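Local coordinates for phosphodiesterase (Candida albicans, PDB 6CPU), which is a phosphodiesterase of the HD superfamily, a largely helical protein that holds a zinc ion and a magnesium ion in its catalytic domain, at residues A[187-190]-A[191-194]; A[250-253]-A[254-257]; A[476-479]-A[480-484]; A[529-532]-A[533-537]. One frame throughout, in Å; residues are numbered along the deposited sequence.

Interaction 1: A[187-190]-A[191-194]; sequences YRLM and IEEI
Tyr-187 meets Ile-191 one helical turn on: the CD1 methyl of the isoleucine lies over one ring face as a CH-pi contact, 3.7 Å from the Tyr-187 ring centroid and 24° off the ring normal, displaced toward the rim. With chi1 of 174° the tyrosine CG swings away from its backbone N, which brings a ring face under that methyl. Its carbonyl O also takes the N-H of Ile-191. Arg-188 runs beside Ile-191, the CD1 methyl lying over one face of the guanidinium, 3.9 Å from Arg-188 NH1; the same methyl thus touches both flat groups. The charge of Arg-188 is met by Glu-255 in a salt bridge. Leu-189 sends CD1 to 4.0 Å from Glu-192 OE2, while Glu-193 directs its carboxylate to Ser-77 and to Leu-79 N. Met-190 CB packs on Ile-194 CD1 at 4.1 Å, and Met-190 O accepts from Ile-194 N in a short bond of 2.7 Å. Ile-194 then leaves helical geometry. Four successive i to i+4 bonds followed by this departure are typical of the last turn of an alpha helix, here the C-terminal end of helix 177-193, packed against helices 25-34 and 253-264.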
loop_
_atom_site.group_PDB
_atom_site.type_symbol
_atom_site.label_atom_id
_atom_site.label_comp_id
_atom_site.label_asym_id
_atom_site.label_seq_id
_atom_site.Cartn_x
_atom_site.Cartn_y
_atom_site.Cartn_z
ATOM N N TYR A 187 0.423 15.026 14.204
ATOM C CA TYR A 187 -0.171 13.699 14.085
ATOM C C TYR A 187 -1.004 13.388 15.332
ATOM O O TYR A 187 -2.169 12.985 15.244
ATOM C CB TYR A 187 0.921 12.660 13.901
ATOM C CG TYR A 187 0.436 11.232 13.896
ATOM C CD1 TYR A 187 -0.459 10.785 12.926
ATOM C CD2 TYR A 187 0.891 10.322 14.838
ATOM C CE1 TYR A 187 -0.901 9.471 12.919
ATOM C CE2 TYR A 187 0.460 9.016 14.834
ATOM C CZ TYR A 187 -0.438 8.597 13.873
ATOM O OH TYR A 187 -0.862 7.291 13.877
ATOM N N ARG A 188 -0.415 13.632 16.500
ATOM C CA ARG A 188 -1.094 13.343 17.761
ATOM C C ARG A 188 -2.320 14.238 17.975
ATOM O O ARG A 188 -3.327 13.796 18.526
ATOM C CB ARG A 188 -0.104 13.447 18.927
ATOM C CG ARG A 188 1.019 12.422 18.868
ATOM C CD ARG A 188 0.534 11.018 19.198
ATOM N NE ARG A 188 1.418 9.977 18.675
ATOM C CZ ARG A 188 1.168 8.671 18.746
ATOM N NH1 ARG A 188 0.065 8.228 19.336
ATOM N NH2 ARG A 188 2.024 7.794 18.230
ATOM N N LEU A 189 -2.244 15.475 17.497
ATOM C CA LEU A 189 -3.367 16.407 17.548
ATOM C C LEU A 189 -4.543 15.860 16.744
ATOM O O LEU A 189 -5.686 15.893 17.195
ATOM C CB LEU A 189 -2.943 17.778 17.012
ATOM C CG LEU A 189 -3.376 19.049 17.725
ATOM C CD1 LEU A 189 -3.039 18.999 19.222
ATOM C CD2 LEU A 189 -2.685 20.231 17.073
ATOM N N MET A 190 -4.265 15.337 15.553
ATOM C CA MET A 190 -5.335 14.741 14.751
ATOM C C MET A 190 -5.976 13.538 15.429
ATOM O O MET A 190 -7.188 13.373 15.349
ATOM C CB MET A 190 -4.829 14.363 13.360
ATOM C CG MET A 190 -4.582 15.580 12.501
ATOM S SD MET A 190 -4.157 15.180 10.798
ATOM C CE MET A 190 -2.482 14.566 11.013
ATOM N N ILE A 191 -5.184 12.708 16.101
ATOM C CA ILE A 191 -5.713 11.546 16.821
ATOM C C ILE A 191 -6.649 12.013 17.937
ATOM O O ILE A 191 -7.696 11.410 18.177
ATOM C CB ILE A 191 -4.585 10.684 17.397
ATOM C CG1 ILE A 191 -3.874 9.947 16.248
ATOM C CG2 ILE A 191 -5.111 9.689 18.425
ATOM C CD1 ILE A 191 -2.492 9.433 16.593
ATOM N N GLU A 192 -6.257 13.107 18.577
ATOM C CA GLU A 192 -7.005 13.689 19.687
ATOM C C GLU A 192 -8.346 14.266 19.238
ATOM O O GLU A 192 -9.362 14.089 19.919
ATOM C CB GLU A 192 -6.156 14.781 20.339
ATOM C CG GLU A 192 -6.549 15.126 21.762
ATOM C CD GLU A 192 -5.759 16.302 22.311
ATOM O OE1 GLU A 192 -6.336 17.081 23.094
ATOM O OE2 GLU A 192 -4.573 16.460 21.949
ATOM N N GLU A 193 -8.362 14.932 18.082
ATOM C CA GLU A 193 -9.564 15.636 17.611
ATOM C C GLU A 193 -10.407 14.937 16.547
ATOM O O GLU A 193 -11.597 15.221 16.431
ATOM C CB GLU A 193 -9.184 17.017 17.107
ATOM C CG GLU A 193 -8.582 17.893 18.200
ATOM C CD GLU A 193 -8.493 19.350 17.795
ATOM O OE1 GLU A 193 -9.423 19.865 17.136
ATOM O OE2 GLU A 193 -7.486 19.990 18.140
ATOM N N ILE A 194 -9.812 14.048 15.758
ATOM C CA ILE A 194 -10.567 13.379 14.689
ATOM C C ILE A 194 -10.966 11.983 15.111
ATOM O O ILE A 194 -10.150 11.245 15.653
ATOM C CB ILE A 194 -9.755 13.314 13.381
ATOM C CG1 ILE A 194 -9.505 14.737 12.886
ATOM C CG2 ILE A 194 -10.486 12.473 12.331
ATOM C CD1 ILE A 194 -8.583 14.847 11.700
#

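Interaction 2: A[250-253]-A[254-257]; sequences NIPL and NELL
Leu-253 O receives the N-H of Leu-257 at 2.9 Å (Leu-257 N to Leu-253 O), nearly straight at 168°. The side chains of the same pair meet as well: Leu-253 CD1 lies 3.6 Å from Leu-257 CD1 and packs against its CG. The two leucines start differently, with CG of Leu-253 opposite its own N (chi1 169°) and CG of Leu-257 beside its N (chi1 -69°); the two chains cross obliquely, CD1 to CD1. One residue earlier, Pro-252 O accepts from Leu-256 N at 3.1 Å. Pro-252 occupies the N-cap of helix 253-264, and its ring offers no side-chain acceptor to the first amides. Around it the residue before the cap, Ile-251, reaches forward to the fourth residue of the helix: Ile-251 CG2 touches Leu-256 CG at 3.8 Å, the apolar bridge known as a hydrophobic staple. The same CG2 presses on the aliphatic part of Glu-255, 3.5 Å from its CG, the two side chains crossing at about a right angle. Beyond CG the glutamate is extended, which brings OE1 to 3.5 Å from Pro-252 CD. OE2 instead makes a salt bridge with Arg-188, and an acid this near the N-terminal end of a helix is probably favoured by the dipole too. Asn-254 reaches the C-terminal end of helix 177-193 and the loop behind it, where its OD1 accepts from Phe-196 N and its ND2 donates to Ile-194 O.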
loop_
_atom_site.group_PDB
_atom_site.type_symbol
_atom_site.label_atom_id
_atom_site.label_comp_id
_atom_site.label_asym_id
_atom_site.label_seq_id
_atom_site.Cartn_x
_atom_site.Cartn_y
_atom_site.Cartn_z
ATOM N N ASN A 250 -1.146 -1.926 24.308
ATOM C CA ASN A 250 -2.161 -1.943 23.251
ATOM C C ASN A 250 -2.474 -0.519 22.797
ATOM O O ASN A 250 -2.420 0.424 23.581
ATOM C CB ASN A 250 -3.441 -2.648 23.713
ATOM C CG ASN A 250 -3.285 -4.159 23.788
ATOM O OD1 ASN A 250 -2.509 -4.755 23.040
ATOM N ND2 ASN A 250 -4.036 -4.786 24.686
ATOM N N ILE A 251 -2.785 -0.374 21.517
ATOM C CA ILE A 251 -2.977 0.928 20.910
ATOM C C ILE A 251 -4.465 1.047 20.595
ATOM O O ILE A 251 -5.011 0.167 19.942
ATOM C CB ILE A 251 -2.098 1.051 19.650
ATOM C CG1 ILE A 251 -0.619 1.018 20.064
ATOM C CG2 ILE A 251 -2.400 2.329 18.890
ATOM C CD1 ILE A 251 0.358 0.945 18.912
ATOM N N PRO A 252 -5.126 2.126 21.070
ATOM C CA PRO A 252 -6.572 2.291 20.881
ATOM C C PRO A 252 -6.999 2.293 19.407
ATOM O O PRO A 252 -6.207 2.639 18.540
ATOM C CB PRO A 252 -6.876 3.661 21.505
ATOM C CG PRO A 252 -5.653 4.087 22.235
ATOM C CD PRO A 252 -4.502 3.314 21.680
ATOM N N LEU A 253 -8.244 1.908 19.157
ATOM C CA LEU A 253 -8.852 1.947 17.819
ATOM C C LEU A 253 -8.514 3.216 17.026
ATOM O O LEU A 253 -8.073 3.127 15.890
ATOM C CB LEU A 253 -10.373 1.823 17.935
ATOM C CG LEU A 253 -11.236 2.101 16.696
ATOM C CD1 LEU A 253 -10.969 1.094 15.587
ATOM C CD2 LEU A 253 -12.708 2.075 17.070
ATOM N N ASN A 254 -8.755 4.388 17.607
ATOM C CA ASN A 254 -8.583 5.643 16.862
ATOM C C ASN A 254 -7.149 5.903 16.419
ATOM O O ASN A 254 -6.922 6.441 15.334
ATOM C CB ASN A 254 -9.072 6.856 17.657
ATOM C CG ASN A 254 -9.379 8.042 16.758
ATOM O OD1 ASN A 254 -10.082 7.906 15.756
ATOM N ND2 ASN A 254 -8.860 9.204 17.106
ATOM N N GLU A 255 -6.201 5.547 17.280
ATOM C CA GLU A 255 -4.778 5.717 17.008
ATOM C C GLU A 255 -4.303 4.791 15.890
ATOM O O GLU A 255 -3.555 5.211 15.011
ATOM C CB GLU A 255 -3.999 5.434 18.285
ATOM C CG GLU A 255 -2.528 5.781 18.249
ATOM C CD GLU A 255 -1.912 5.734 19.641
ATOM O OE1 GLU A 255 -2.624 6.021 20.630
ATOM O OE2 GLU A 255 -0.721 5.391 19.741
ATOM N N LEU A 256 -4.733 3.533 15.929
ATOM C CA LEU A 256 -4.429 2.597 14.836
ATOM C C LEU A 256 -5.069 3.025 13.526
ATOM O O LEU A 256 -4.417 3.002 12.487
ATOM C CB LEU A 256 -4.853 1.170 15.171
ATOM C CG LEU A 256 -3.902 0.360 16.037
ATOM C CD1 LEU A 256 -4.458 -1.043 16.235
ATOM C CD2 LEU A 256 -2.502 0.302 15.436
ATOM N N LEU A 257 -6.332 3.440 13.568
ATOM C CA LEU A 257 -6.981 3.943 12.355
ATOM C C LEU A 257 -6.256 5.155 11.762
ATOM O O LEU A 257 -6.100 5.243 10.546
ATOM C CB LEU A 257 -8.452 4.263 12.596
ATOM C CG LEU A 257 -9.414 3.089 12.840
ATOM C CD1 LEU A 257 -10.838 3.602 13.012
ATOM C CD2 LEU A 257 -9.376 2.054 11.733
#

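Interaction 3: A[476-479]-A[480-484]; sequences WAMV and LSREF
Ala-477 O is gripped twice by Ser-481. The hydroxyl OG donates at 2.8 Å and the backbone N at 3.0 Å to Ala-477 O, arriving from opposite faces of the carbonyl plane. A chi1 of -53° sets OG beside the serine's own backbone N, from where the hydroxyl can bend back to the preceding turn. OG also has a weak hydrogen bond with Gln-522 NE2. Other backbone bonds keep the alpha-helical spacing along this stretch of helix 470-495: Leu-480 N to Trp-476 O at 2.9 Å, Arg-482 N to Met-478 O at 3.1 Å and Glu-483 N to Val-479 O at 3.2 Å. Between side chains, the close approach is that of Met-478 and Arg-482. The extended chain of Met-478 ends with CE 3.4 Å from Arg-482 NH2, approaching the guanidinium at a slant. Arg-482 is itself nearly straight from CG to NE, and its NH2 is held by Asp-509 O. Glu-483 is hydrogen-bonded through OE2 to His-274 ND1 and through OE1 to Phe-273 N. The chemistry implies that Ser-481 spends its hydroxyl proton on the helix backbone, making Ala-477 O an acceptor of two hydrogen bonds, while the charged ends of Arg-482 and Glu-483 find their partners on neighbouring parts of the fold.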
loop_
_atom_site.group_PDB
_atom_site.type_symbol
_atom_site.label_atom_id
_atom_site.label_comp_id
_atom_site.label_asym_id
_atom_site.label_seq_id
_atom_site.Cartn_x
_atom_site.Cartn_y
_atom_site.Cartn_z
ATOM N N TRP A 476 -7.192 -11.019 -9.806
ATOM C CA TRP A 476 -5.875 -10.382 -9.665
ATOM C C TRP A 476 -5.115 -10.353 -10.991
ATOM O O TRP A 476 -4.504 -9.353 -11.336
ATOM C CB TRP A 476 -5.034 -11.105 -8.614
ATOM C CG TRP A 476 -5.397 -10.758 -7.206
ATOM C CD1 TRP A 476 -5.948 -11.581 -6.259
ATOM C CD2 TRP A 476 -5.226 -9.489 -6.578
ATOM N NE1 TRP A 476 -6.130 -10.896 -5.081
ATOM C CE2 TRP A 476 -5.697 -9.610 -5.250
ATOM C CE3 TRP A 476 -4.726 -8.258 -7.010
ATOM C CZ2 TRP A 476 -5.680 -8.542 -4.354
ATOM C CZ3 TRP A 476 -4.708 -7.195 -6.109
ATOM C CH2 TRP A 476 -5.192 -7.346 -4.805
ATOM N N ALA A 477 -5.160 -11.457 -11.739
ATOM C CA ALA A 477 -4.494 -11.530 -13.037
ATOM C C ALA A 477 -4.995 -10.454 -13.982
ATOM O O ALA A 477 -4.227 -9.877 -14.755
ATOM C CB ALA A 477 -4.688 -12.909 -13.662
ATOM N N MET A 478 -6.293 -10.194 -13.930
ATOM C CA MET A 478 -6.899 -9.156 -14.728
ATOM C C MET A 478 -6.393 -7.747 -14.387
ATOM O O MET A 478 -6.068 -6.966 -15.281
ATOM C CB MET A 478 -8.415 -9.201 -14.544
ATOM C CG MET A 478 -9.147 -8.056 -15.197
ATOM S SD MET A 478 -10.879 -8.474 -15.434
ATOM C CE MET A 478 -11.477 -6.951 -16.140
ATOM N N VAL A 479 -6.373 -7.398 -13.104
ATOM C CA VAL A 479 -5.924 -6.047 -12.738
ATOM C C VAL A 479 -4.411 -5.881 -12.967
ATOM O O VAL A 479 -3.970 -4.807 -13.375
ATOM C CB VAL A 479 -6.384 -5.624 -11.321
ATOM C CG1 VAL A 479 -7.910 -5.713 -11.237
ATOM C CG2 VAL A 479 -5.724 -6.451 -10.231
ATOM N N LEU A 480 -3.639 -6.947 -12.765
ATOM C CA LEU A 480 -2.207 -6.937 -13.070
ATOM C C LEU A 480 -1.975 -6.666 -14.560
ATOM O O LEU A 480 -1.119 -5.864 -14.917
ATOM C CB LEU A 480 -1.522 -8.246 -12.622
ATOM C CG LEU A 480 0.019 -8.309 -12.747
ATOM C CD1 LEU A 480 0.700 -7.189 -11.969
ATOM C CD2 LEU A 480 0.565 -9.648 -12.285
ATOM N N SER A 481 -2.768 -7.298 -15.426
ATOM C CA SER A 481 -2.724 -6.994 -16.863
ATOM C C SER A 481 -3.082 -5.555 -17.214
ATOM O O SER A 481 -2.513 -4.988 -18.152
ATOM C CB SER A 481 -3.623 -7.959 -17.654
ATOM O OG SER A 481 -3.281 -9.290 -17.329
ATOM N N ARG A 482 -4.024 -4.947 -16.488
ATOM C CA ARG A 482 -4.366 -3.553 -16.757
ATOM C C ARG A 482 -3.152 -2.649 -16.515
ATOM O O ARG A 482 -2.880 -1.746 -17.317
ATOM C CB ARG A 482 -5.529 -3.064 -15.893
ATOM C CG ARG A 482 -6.866 -3.701 -16.203
ATOM C CD ARG A 482 -7.889 -3.297 -15.169
ATOM N NE ARG A 482 -9.262 -3.630 -15.561
ATOM C CZ ARG A 482 -10.337 -3.334 -14.836
ATOM N NH1 ARG A 482 -10.210 -2.696 -13.670
ATOM N NH2 ARG A 482 -11.551 -3.680 -15.276
ATOM N N GLU A 483 -2.452 -2.892 -15.416
ATOM C CA GLU A 483 -1.285 -2.079 -15.063
ATOM C C GLU A 483 -0.143 -2.308 -16.057
ATOM O O GLU A 483 0.499 -1.359 -16.470
ATOM C CB GLU A 483 -0.837 -2.350 -13.631
ATOM C CG GLU A 483 0.161 -1.326 -13.125
ATOM C CD GLU A 483 0.373 -1.392 -11.622
ATOM O OE1 GLU A 483 -0.597 -1.204 -10.844
ATOM O OE2 GLU A 483 1.524 -1.628 -11.226
ATOM N N PHE A 484 0.079 -3.559 -16.458
ATOM C CA PHE A 484 1.024 -3.884 -17.538
ATOM C C PHE A 484 0.727 -3.094 -18.809
ATOM O O PHE A 484 1.649 -2.537 -19.412
ATOM C CB PHE A 484 1.024 -5.396 -17.838
ATOM C CG PHE A 484 2.000 -5.807 -18.919
ATOM C CD1 PHE A 484 3.271 -6.283 -18.588
ATOM C CD2 PHE A 484 1.652 -5.724 -20.271
ATOM C CE1 PHE A 484 4.170 -6.662 -19.579
ATOM C CE2 PHE A 484 2.551 -6.100 -21.262
ATOM C CZ PHE A 484 3.807 -6.570 -20.917
#

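Interaction 4: A[529-532]-A[533-537]; sequences QIFF and INLFA
Leu-535 plants its CD1 methyl squarely over the centre of the Phe-531 ring, 3.3 Å from the centroid and 15° off the normal: a tight CH-pi contact in which a rounded methyl sits on a flat plate. The phenylalanine CG lies opposite its backbone N (chi1 177°), which tips the ring toward the next turn. Phe-532 meets two later bumps. Phe-536 CB lies above one face of the Phe-532 ring, 4.3 Å from the centroid and shifted toward the rim, while Phe-532 CD1 reaches the edge of the Phe-536 ring, 3.7 Å from CD2. The two aromatic planes are inclined at 52°, neither parallel nor perpendicular. Ala-537 CB comes obliquely to the Phe-532 ring on its CE2 side, 4.1 Å from Phe-532 CE2. Ile-533 faces Ile-558 and Lys-562 of helix 552-569, and Ile-530 CG2 runs beside Asn-534, whose OD1 accepts from Lys-562. The backbone swells here: Phe-532 O accepts from both Phe-536 N at 2.9 Å and Ala-537 N at 3.1 Å. Phe-532 O thus accepts at both i+4 and i+5, and both residues also touch the Phe-532 ring. Such a widened turn within an otherwise regular alpha helix is characteristic of a pi-bulge, placed here in helix 525-547 with the Phe-532 side chain about 10 Å from the zinc ion.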
loop_
_atom_site.group_PDB
_atom_site.type_symbol
_atom_site.label_atom_id
_atom_site.label_comp_id
_atom_site.label_asym_id
_atom_site.label_seq_id
_atom_site.Cartn_x
_atom_site.Cartn_y
_atom_site.Cartn_z
ATOM N N GLN A 529 -0.210 -16.764 -16.451
ATOM C CA GLN A 529 -0.202 -17.538 -15.207
ATOM C C GLN A 529 0.713 -18.763 -15.281
ATOM O O GLN A 529 1.401 -19.086 -14.312
ATOM C CB GLN A 529 -1.627 -17.978 -14.842
ATOM C CG GLN A 529 -2.610 -16.836 -14.627
ATOM C CD GLN A 529 -2.223 -15.950 -13.457
ATOM O OE1 GLN A 529 -2.119 -16.414 -12.321
ATOM N NE2 GLN A 529 -1.986 -14.676 -13.732
ATOM N N ILE A 530 0.718 -19.448 -16.426
ATOM C CA ILE A 530 1.606 -20.603 -16.621
ATOM C C ILE A 530 3.062 -20.144 -16.595
ATOM O O ILE A 530 3.881 -20.717 -15.875
ATOM C CB ILE A 530 1.295 -21.355 -17.938
ATOM C CG1 ILE A 530 -0.087 -22.018 -17.853
ATOM C CG2 ILE A 530 2.363 -22.405 -18.234
ATOM C CD1 ILE A 530 -0.696 -22.352 -19.201
ATOM N N PHE A 531 3.366 -19.096 -17.362
ATOM C CA PHE A 531 4.699 -18.483 -17.372
ATOM C C PHE A 531 5.184 -18.234 -15.944
ATOM O O PHE A 531 6.252 -18.707 -15.549
ATOM C CB PHE A 531 4.662 -17.171 -18.177
ATOM C CG PHE A 531 5.971 -16.409 -18.196
ATOM C CD1 PHE A 531 6.849 -16.531 -19.270
ATOM C CD2 PHE A 531 6.315 -15.549 -17.152
ATOM C CE1 PHE A 531 8.044 -15.828 -19.293
ATOM C CE2 PHE A 531 7.511 -14.848 -17.170
ATOM C CZ PHE A 531 8.376 -14.986 -18.242
ATOM N N PHE A 532 4.373 -17.514 -15.166
ATOM C CA PHE A 532 4.766 -17.108 -13.813
ATOM C C PHE A 532 4.893 -18.271 -12.830
ATOM O O PHE A 532 5.819 -18.298 -12.013
ATOM C CB PHE A 532 3.798 -16.057 -13.254
ATOM C CG PHE A 532 4.271 -15.441 -11.974
ATOM C CD1 PHE A 532 5.192 -14.405 -11.991
ATOM C CD2 PHE A 532 3.827 -15.921 -10.744
ATOM C CE1 PHE A 532 5.650 -13.846 -10.811
ATOM C CE2 PHE A 532 4.284 -15.367 -9.559
ATOM C CZ PHE A 532 5.196 -14.324 -9.594
ATOM N N ILE A 533 3.970 -19.226 -12.903
ATOM C CA ILE A 533 4.012 -20.398 -12.024
ATOM C C ILE A 533 5.251 -21.260 -12.288
ATOM O O ILE A 533 5.938 -21.669 -11.350
ATOM C CB ILE A 533 2.732 -21.254 -12.154
ATOM C CG1 ILE A 533 1.542 -20.505 -11.546
ATOM C CG2 ILE A 533 2.908 -22.608 -11.465
ATOM C CD1 ILE A 533 0.196 -20.988 -12.035
ATOM N N ASN A 534 5.534 -21.529 -13.559
ATOM C CA ASN A 534 6.704 -22.334 -13.922
ATOM C C ASN A 534 8.018 -21.643 -13.576
ATOM O O ASN A 534 8.875 -22.225 -12.913
ATOM C CB ASN A 534 6.675 -22.702 -15.412
ATOM C CG ASN A 534 5.686 -23.815 -15.721
ATOM O OD1 ASN A 534 5.465 -24.708 -14.903
ATOM N ND2 ASN A 534 5.094 -23.771 -16.911
ATOM N N LEU A 535 8.161 -20.393 -14.001
ATOM C CA LEU A 535 9.433 -19.693 -13.865
ATOM C C LEU A 535 9.710 -19.120 -12.471
ATOM O O LEU A 535 10.868 -18.888 -12.146
ATOM C CB LEU A 535 9.552 -18.607 -14.940
ATOM C CG LEU A 535 9.682 -19.195 -16.357
ATOM C CD1 LEU A 535 9.154 -18.243 -17.420
ATOM C CD2 LEU A 535 11.124 -19.590 -16.659
ATOM N N PHE A 536 8.679 -18.907 -11.647
ATOM C CA PHE A 536 8.882 -18.352 -10.290
ATOM C C PHE A 536 8.154 -19.068 -9.138
ATOM O O PHE A 536 8.796 -19.520 -8.191
ATOM C CB PHE A 536 8.519 -16.857 -10.259
ATOM C CG PHE A 536 9.354 -16.006 -11.179
ATOM C CD1 PHE A 536 10.722 -15.894 -10.987
ATOM C CD2 PHE A 536 8.771 -15.314 -12.234
ATOM C CE1 PHE A 536 11.495 -15.117 -11.835
ATOM C CE2 PHE A 536 9.538 -14.533 -13.085
ATOM C CZ PHE A 536 10.903 -14.435 -12.884
ATOM N N ALA A 537 6.827 -19.158 -9.206
ATOM C CA ALA A 537 6.021 -19.510 -8.026
ATOM C C ALA A 537 6.196 -20.954 -7.557
ATOM O O ALA A 537 6.488 -21.203 -6.377
ATOM C CB ALA A 537 4.551 -19.227 -8.287
#

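Following the chain from the N terminus, the four contacts come in series, each linking residues about one helical turn apart; the segments of each are contiguous, none closes a loop, and none nests in or crosses another. Interaction 1 ends helix 177-193 and interaction 2 starts helix 253-264; their centres are about 12 Å apart, and polar bonds join the end of the first helix to the start of the second. Much later, interactions 3 and 4 sit within helices 470-495 and 525-547 and touch where Ala-477 CB lies 3.2 Å from Gln-529 NE2. The two pairs lie on opposite sides of the chain's centre, with interactions 1 and 4 farthest apart, about 46 Å between centres.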